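PDB 4CFI: flagellin from Burkholderia pseudomallei, which probably polymerises with many copies of itself to build the filament of the bacterial flagellum, and is studied as a target of the immune response. Local coordinates for residues Gly113-Ala118 with Thr204-Gln209; Glu134-Asn139 with Thr151-Gln156. All blocks are in the same frame, centred on the assembly; numbering follows the deposited sequence. Where two conformers were deposited one is given.

How the contacts relate
From the N terminus, the chain first runs through the long helices 2-31 and 37-60 and then reaches strand 111-119. Contact 1 sets that strand against helix 197-213 and closes a large loop, segments 113-118 and 204-209 being separated by 85 residues. Contact 2 lies nested inside this loop: strand 135-142 pairs with strand 148-152 as a hairpin, with 11 residues between segments 134-139 and 151-156. The two meet where strands 111-119 and 135-142 run side by side in one antiparallel sheet, and Thr114 OG1 lies 2.7 Å from Asn139 OD1. Together they join the helix, the edge strand, the middle strand and the hairpin's far edge, all within the D2 region of the sequence.

Contact 1: Gly113-Ala118 with Thr204-Gln209; sequences GTIKVA and TAMVAQ
Met206 reaches from the helix down to the strand backbone, while Ile115 and Val207 meet beside it through their branch ends. The methionine CG is anti to its own backbone N (chi1 -177°), which sets CG toward the strand; the bends at chi2 and chi3 then fold the thioether over the backbone of Gly113 and Thr114. In this conformer, one of two deposited, CG lies 3.4 Å from Thr114 O and CE 3.6 Å from the same oxygen, so that the carbonyl meets the carbon atoms on both flanks of the sulfur. SD itself sits 3.9 Å from Gly113 CA, where the lack of a side chain lets the sulfur come close to the main chain. Ile115 crosses Met206 obliquely, its CG1 touching Met206 CG at 3.9 Å. Although the Ile115 side chain leaves the backbone beside the helix, its outer end turns nearer: CD1 meets Val207 CG2 at 3.9 Å, a methyl-to-methyl contact. Leu187 touches both of these branched side chains, and Ala203 and Ile210 of the same helix add to the apolar surface around Ile115. Farther along the helix, in the conformer given, Gln209 extends beyond CG and brings NE2 to 4.1 Å from Gly113 CA; its hydrogen bond goes to Leu112 O, just ahead of the strand segment. The two axes approach to 8.2 Å and run nearly antiparallel, at 157°. Contact between the segments is by van der Waals packing, centred on Ile115 and Met206. This is the arrangement of a helix flanking the outer edge strand of a three-stranded antiparallel sheet, here within the D2 region of the flagellin.

Contact 2: Glu134-Asn139 with Thr151-Gln156; sequences ETTQIN and TDQNNQ
Thr151 and Asn139 form an antiparallel hydrogen-bonded pair in the beta hairpin of strands 135-142 and 148-152. Asn139 N donates to Thr151 O at 2.8 Å, and Thr151 N returns a bond to Asn139 O. The side chains of the pair add a third link on their face of the sheet: Asn139 ND2 donates to Thr151 OG1 at 3.0 Å, with the hydroxyl close to the amide plane. Thr151 OG1 stands between its backbone N and carbonyl carbon (chi1 67°), which turns it to the asparagine, whose OD1 is meanwhile held by Thr114 of the next strand. A type I turn runs from Asp152 to Asn155. Asp152 CB packs on Thr135 CG2 at 4.0 Å, the two side chains crossing at about a right angle, and OD2 accepts from a water that also bonds Thr135 OG1. Gln153 then leans back across the first strand. The side chain bends at chi2 (-77°), and OE1 takes Thr136 N at 2.9 Å from above the plane of its amide; Gln137 N adds a weak bond to the same oxygen, and NE2 a weak one to Glu134 O. In this way a glutamine side-chain oxygen takes up the backbone N-H of Thr136. Gln153 CB also rests 3.9 Å from Gln137 CB, the two amide planes lying 77° apart. Asn154 N closes an Asx turn by donating to Asp152 OD1. Asn155 N donates to Asp152 O. Last comes Gln156, whose N reaches Asp152 OD1 at 2.9 Å from the face of the carboxylate opposite to that met by Asn154 N.

Contact 1: Gly113-Ala118 with Thr204-Gln209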
ATOM      1  N   GLY A 113      -0.994  -3.826  12.277  1.00  7.81           N
ATOM      2  CA  GLY A 113      -1.553  -3.471  13.580  1.00  7.68           C
ATOM      3  C   GLY A 113      -1.237  -4.548  14.593  1.00  7.01           C
ATOM      4  O   GLY A 113      -0.809  -5.637  14.221  1.00  7.49           O
ATOM      5  N   THR A 114      -1.462  -4.218  15.862  1.00  7.05           N
ATOM      6  CA  THR A 114      -1.244  -5.110  16.974  1.00  7.45           C
ATOM      7  C   THR A 114      -2.529  -5.173  17.800  1.00  6.90           C
ATOM      8  O   THR A 114      -3.107  -4.142  18.158  1.00  8.42           O
ATOM      9  CB  THR A 114      -0.082  -4.589  17.831  1.00  8.16           C
ATOM     10  OG1 THR A 114       1.096  -4.561  17.026  1.00  9.14           O
ATOM     11  CG2 THR A 114       0.147  -5.455  19.066  1.00  9.44           C
ATOM     12  N   ILE A 115      -2.957  -6.397  18.089  1.00  6.88           N
ATOM     13  CA  ILE A 115      -4.223  -6.674  18.783  1.00  7.21           C
ATOM     14  C   ILE A 115      -3.907  -7.216  20.172  1.00  6.87           C
ATOM     15  O   ILE A 115      -3.131  -8.172  20.307  1.00  7.12           O
ATOM     16  CB  ILE A 115      -5.083  -7.731  18.034  1.00  7.28           C
ATOM     17  CG1 ILE A 115      -5.227  -7.366  16.545  1.00  8.75           C
ATOM     18  CG2 ILE A 115      -6.418  -7.940  18.727  1.00  7.84           C
ATOM     19  CD1 ILE A 115      -5.727  -8.512  15.692  1.00  9.29           C
ATOM     20  N   LYS A 116      -4.498  -6.619  21.214  1.00  6.87           N
ATOM     21  CA  LYS A 116      -4.371  -7.164  22.572  1.00  7.57           C
ATOM     22  C   LYS A 116      -5.334  -8.336  22.737  1.00  7.07           C
ATOM     23  O   LYS A 116      -6.518  -8.206  22.464  1.00  9.22           O
ATOM     24  CB  LYS A 116      -4.638  -6.081  23.637  1.00  9.90           C
ATOM     25  CG  LYS A 116      -4.575  -6.607  25.067  1.00 11.12           C
ATOM     26  CD  LYS A 116      -4.982  -5.574  26.102  1.00 14.53           C
ATOM     27  CE  LYS A 116      -4.832  -6.121  27.510  1.00 16.56           C
ATOM     28  NZ  LYS A 116      -5.199  -5.117  28.545  0.50 16.82           N
ATOM     29  N   VAL A 117      -4.811  -9.465  23.198  1.00  6.47           N
ATOM     30  CA  VAL A 117      -5.535 -10.731  23.305  1.00  6.28           C
ATOM     31  C   VAL A 117      -5.181 -11.415  24.628  1.00  6.49           C
ATOM     32  O   VAL A 117      -4.357 -10.922  25.391  1.00  7.54           O
ATOM     33  CB  VAL A 117      -5.208 -11.689  22.128  1.00  6.60           C
ATOM     34  CG1 VAL A 117      -5.590 -11.043  20.809  1.00  7.16           C
ATOM     35  CG2 VAL A 117      -3.749 -12.134  22.140  1.00  6.67           C
ATOM     36  N   ALA A 118      -5.822 -12.549  24.892  1.00  6.34           N
ATOM     37  CA  ALA A 118      -5.557 -13.348  26.093  1.00  6.46           C
ATOM     38  C   ALA A 118      -5.802 -14.812  25.764  1.00  6.44           C
ATOM     39  O   ALA A 118      -6.921 -15.313  25.923  1.00  6.82           O
ATOM     40  CB  ALA A 118      -6.424 -12.899  27.270  1.00  7.29           C
ATOM     41  N   THR A 204     -11.765  -5.181  18.265  1.00  9.44           N
ATOM     42  CA  THR A 204     -12.637  -5.072  17.109  1.00 10.69           C
ATOM     43  C   THR A 204     -12.249  -3.878  16.243  1.00  9.41           C
ATOM     44  O   THR A 204     -12.183  -3.993  15.017  1.00 10.37           O
ATOM     45  CB  THR A 204     -14.096  -4.979  17.582  1.00 12.60           C
ATOM     46  OG1 THR A 204     -14.415  -6.185  18.277  1.00 15.57           O
ATOM     47  CG2 THR A 204     -15.054  -4.779  16.440  1.00 13.98           C
ATOM     48  N   ALA A 205     -11.969  -2.747  16.879  1.00  9.35           N
ATOM     49  CA  ALA A 205     -11.556  -1.547  16.164  1.00  9.90           C
ATOM     50  C   ALA A 205     -10.207  -1.761  15.470  1.00  9.66           C
ATOM     51  O   ALA A 205     -10.016  -1.292  14.352  1.00 10.52           O
ATOM     52  CB  ALA A 205     -11.489  -0.352  17.102  1.00 10.65           C
ATOM     53  N   MET A 206      -9.276  -2.446  16.123  0.75  8.84           N
ATOM     54  CA  MET A 206      -7.984  -2.730  15.495  0.75  8.00           C
ATOM     55  C   MET A 206      -8.126  -3.666  14.295  0.75  7.59           C
ATOM     56  O   MET A 206      -7.477  -3.469  13.273  0.75  8.05           O
ATOM     57  CB  MET A 206      -6.984  -3.289  16.515  0.75  8.27           C
ATOM     58  CG  MET A 206      -5.595  -3.556  15.959  0.75  8.51           C
ATOM     59  SD  MET A 206      -4.833  -2.150  15.136  0.75 10.80           S
ATOM     60  CE  MET A 206      -4.326  -1.169  16.542  0.75 11.86           C
ATOM     61  N   VAL A 207      -8.981  -4.671  14.401  1.00  7.89           N
ATOM     62  CA  VAL A 207      -9.237  -5.554  13.257  1.00  8.81           C
ATOM     63  C   VAL A 207      -9.815  -4.754  12.071  1.00  8.95           C
ATOM     64  O   VAL A 207      -9.414  -4.961  10.919  1.00  9.64           O
ATOM     65  CB  VAL A 207     -10.151  -6.731  13.663  1.00  9.50           C
ATOM     66  CG1 VAL A 207     -10.613  -7.540  12.448  1.00  9.39           C
ATOM     67  CG2 VAL A 207      -9.418  -7.628  14.644  1.00 10.15           C
ATOM     68  N   ALA A 208     -10.734  -3.827  12.346  1.00  9.28           N
ATOM     69  CA  ALA A 208     -11.270  -2.959  11.300  1.00 10.15           C
ATOM     70  C   ALA A 208     -10.175  -2.111  10.663  1.00  9.74           C
ATOM     71  O   ALA A 208     -10.132  -1.982   9.433  1.00 10.70           O
ATOM     72  CB  ALA A 208     -12.397  -2.080  11.826  1.00 11.63           C
ATOM     73  N   GLN A 209      -9.297  -1.529  11.493  0.50  9.19           N
ATOM     74  CA  GLN A 209      -8.114  -0.775  11.013  0.50  9.92           C
ATOM     75  C   GLN A 209      -7.331  -1.634  10.055  0.50  8.19           C
ATOM     76  O   GLN A 209      -7.108  -1.255   8.915  0.50  7.93           O
ATOM     77  CB  GLN A 209      -7.146  -0.329  12.148  0.50 10.97           C
ATOM     78  CG  GLN A 209      -5.760   0.171  11.654  0.50 11.55           C
ATOM     79  CD  GLN A 209      -4.774   0.552  12.776  0.50 12.15           C
ATOM     80  OE1 GLN A 209      -5.138   1.308  13.671  0.50 12.64           O
ATOM     81  NE2 GLN A 209      -3.522   0.023  12.734  0.50 10.25           N
TER

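Contact 2: Glu134-Asn139 with Thr151-Gln156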
ATOM      1  N   GLU A 134       1.167 -17.314  28.331  1.00  9.45           N
ATOM      2  CA  GLU A 134       0.025 -16.581  27.759  1.00  9.01           C
ATOM      3  C   GLU A 134       0.509 -15.673  26.620  1.00  7.29           C
ATOM      4  O   GLU A 134       1.517 -14.960  26.750  1.00  9.64           O
ATOM      5  CB  GLU A 134      -0.679 -15.735  28.823  1.00  8.61           C
ATOM      6  CG  GLU A 134      -1.967 -15.069  28.351  1.00  8.94           C
ATOM      7  CD  GLU A 134      -2.657 -14.200  29.395  1.00 10.18           C
ATOM      8  OE1 GLU A 134      -2.115 -14.090  30.513  1.00 14.33           O
ATOM      9  OE2 GLU A 134      -3.754 -13.639  29.092  1.00 11.88           O
ATOM     10  N   THR A 135      -0.204 -15.730  25.500  1.00  7.28           N
ATOM     11  CA  THR A 135      -0.049 -14.746  24.446  1.00  7.31           C
ATOM     12  C   THR A 135      -0.966 -13.573  24.744  1.00  6.51           C
ATOM     13  O   THR A 135      -2.174 -13.759  24.911  1.00  7.34           O
ATOM     14  CB  THR A 135      -0.383 -15.354  23.074  1.00  7.65           C
ATOM     15  OG1 THR A 135       0.540 -16.423  22.798  1.00  7.98           O
ATOM     16  CG2 THR A 135      -0.325 -14.327  21.965  1.00  7.64           C
ATOM     17  N   THR A 136      -0.392 -12.380  24.799  1.00  7.00           N
ATOM     18  CA  THR A 136      -1.083 -11.165  25.217  1.00  7.19           C
ATOM     19  C   THR A 136      -1.209 -10.115  24.102  1.00  6.44           C
ATOM     20  O   THR A 136      -2.001  -9.171  24.234  1.00  6.91           O
ATOM     21  CB  THR A 136      -0.416 -10.519  26.434  1.00  8.98           C
ATOM     22  OG1 THR A 136       0.943 -10.225  26.093  1.00  9.85           O
ATOM     23  CG2 THR A 136      -0.458 -11.477  27.654  1.00 10.77           C
ATOM     24  N   GLN A 137      -0.454 -10.257  23.009  1.00  6.49           N
ATOM     25  CA  GLN A 137      -0.615  -9.408  21.819  1.00  6.42           C
ATOM     26  C   GLN A 137      -0.364 -10.250  20.594  1.00  5.94           C
ATOM     27  O   GLN A 137       0.430 -11.190  20.645  1.00  6.52           O
ATOM     28  CB  GLN A 137       0.383  -8.225  21.800  1.00  8.53           C
ATOM     29  CG  GLN A 137       0.382  -7.390  23.067  1.00  9.48           C
ATOM     30  CD  GLN A 137       1.373  -6.260  23.065  1.00 13.62           C
ATOM     31  OE1 GLN A 137       2.128  -6.082  22.132  0.50 14.86           O
ATOM     32  NE2 GLN A 137       1.384  -5.501  24.148  0.50 12.71           N
ATOM     33  N   ILE A 138      -1.014  -9.881  19.485  1.00  5.66           N
ATOM     34  CA  ILE A 138      -0.707 -10.459  18.185  1.00  5.77           C
ATOM     35  C   ILE A 138      -0.429  -9.325  17.212  1.00  5.77           C
ATOM     36  O   ILE A 138      -1.266  -8.445  17.005  1.00  6.47           O
ATOM     37  CB  ILE A 138      -1.848 -11.348  17.646  1.00  5.91           C
ATOM     38  CG1 ILE A 138      -2.119 -12.494  18.629  1.00  6.63           C
ATOM     39  CG2 ILE A 138      -1.507 -11.857  16.243  1.00  6.57           C
ATOM     40  CD1 ILE A 138      -3.397 -13.264  18.298  1.00  6.91           C
ATOM     41  N   ASN A 139       0.747  -9.358  16.600  1.00  5.73           N
ATOM     42  CA  ASN A 139       1.117  -8.455  15.522  1.00  5.99           C
ATOM     43  C   ASN A 139       0.737  -9.093  14.207  1.00  5.87           C
ATOM     44  O   ASN A 139       1.094 -10.237  13.953  1.00  6.80           O
ATOM     45  CB  ASN A 139       2.611  -8.202  15.548  1.00  7.00           C
ATOM     46  CG  ASN A 139       3.075  -7.738  16.916  1.00  7.51           C
ATOM     47  OD1 ASN A 139       2.675  -6.673  17.405  1.00 10.07           O
ATOM     48  ND2 ASN A 139       3.913  -8.537  17.547  1.00  6.79           N
ATOM     49  N   THR A 151       2.828 -12.668  14.714  1.00  5.86           N
ATOM     50  CA  THR A 151       3.767 -12.861  15.810  1.00  6.10           C
ATOM     51  C   THR A 151       3.092 -12.445  17.128  1.00  6.03           C
ATOM     52  O   THR A 151       2.101 -11.721  17.145  1.00  6.53           O
ATOM     53  CB  THR A 151       5.091 -12.096  15.622  1.00  6.80           C
ATOM     54  OG1 THR A 151       4.814 -10.702  15.690  1.00  7.38           O
ATOM     55  CG2 THR A 151       5.782 -12.483  14.310  1.00  7.17           C
ATOM     56  N   ASP A 152       3.681 -12.910  18.232  1.00  6.33           N
ATOM     57  CA  ASP A 152       3.193 -12.604  19.571  1.00  6.52           C
ATOM     58  C   ASP A 152       3.885 -11.351  20.146  1.00  6.26           C
ATOM     59  O   ASP A 152       4.635 -10.636  19.452  1.00  6.39           O
ATOM     60  CB  ASP A 152       3.338 -13.828  20.503  1.00  6.75           C
ATOM     61  CG  ASP A 152       4.772 -14.210  20.822  1.00  6.88           C
ATOM     62  OD1 ASP A 152       5.716 -13.404  20.649  1.00  7.00           O
ATOM     63  OD2 ASP A 152       4.937 -15.378  21.271  1.00  8.25           O
ATOM     64  N   GLN A 153       3.601 -11.073  21.418  1.00  6.85           N
ATOM     65  CA  GLN A 153       4.086  -9.870  22.075  1.00  6.68           C
ATOM     66  C   GLN A 153       5.600  -9.825  22.145  1.00  6.70           C
ATOM     67  O   GLN A 153       6.163  -8.742  22.357  1.00  7.81           O
ATOM     68  CB  GLN A 153       3.497  -9.736  23.494  1.00  7.55           C
ATOM     69  CG  GLN A 153       3.947 -10.779  24.487  1.00  8.43           C
ATOM     70  CD  GLN A 153       3.283 -12.128  24.347  1.00  9.51           C
ATOM     71  OE1 GLN A 153       2.282 -12.294  23.653  1.00  7.91           O
ATOM     72  NE2 GLN A 153       3.778 -13.089  25.079  1.00 15.22           N
ATOM     73  N   ASN A 154       6.250 -10.985  22.033  1.00  6.70           N
ATOM     74  CA  ASN A 154       7.706 -11.052  22.023  1.00  7.11           C
ATOM     75  C   ASN A 154       8.281 -11.268  20.628  1.00  6.93           C
ATOM     76  O   ASN A 154       9.442 -11.649  20.482  1.00  7.63           O
ATOM     77  CB  ASN A 154       8.199 -12.128  22.993  1.00  8.44           C
ATOM     78  CG  ASN A 154       7.797 -11.828  24.420  1.00 10.12           C
ATOM     79  OD1 ASN A 154       7.794 -10.666  24.847  1.00 11.88           O
ATOM     80  ND2 ASN A 154       7.371 -12.852  25.132  1.00 14.82           N
ATOM     81  N   ASN A 155       7.473 -10.992  19.611  1.00  6.58           N
ATOM     82  CA  ASN A 155       7.898 -11.080  18.215  1.00  6.61           C
ATOM     83  C   ASN A 155       8.209 -12.501  17.754  1.00  6.15           C
ATOM     84  O   ASN A 155       8.892 -12.676  16.747  1.00  7.35           O
ATOM     85  CB  ASN A 155       9.072 -10.131  17.924  1.00  6.96           C
ATOM     86  CG  ASN A 155       8.753  -8.713  18.301  1.00  7.63           C
ATOM     87  OD1 ASN A 155       9.486  -8.032  19.078  1.00 10.03           O
ATOM     88  ND2 ASN A 155       7.663  -8.234  17.773  1.00  5.97           N
ATOM     89  N   GLN A 156       7.665 -13.508  18.438  1.00  6.08           N
ATOM     90  CA  GLN A 156       7.809 -14.909  18.003  1.00  6.35           C
ATOM     91  C   GLN A 156       6.587 -15.306  17.190  1.00  6.63           C
ATOM     92  O   GLN A 156       5.461 -14.965  17.533  1.00  6.97           O
ATOM     93  CB  GLN A 156       7.943 -15.865  19.191  1.00  6.76           C
ATOM     94  CG  GLN A 156       9.009 -15.438  20.203  1.00  7.04           C
ATOM     95  CD  GLN A 156      10.344 -15.106  19.559  1.00  7.09           C
ATOM     96  OE1 GLN A 156      10.865 -13.964  19.656  1.00  9.67           O
ATOM     97  NE2 GLN A 156      10.915 -16.084  18.919  1.00  6.97           N
TER
HETATM   98  O   HOH W   1       3.209 -15.974  23.324  1.00 13.02           O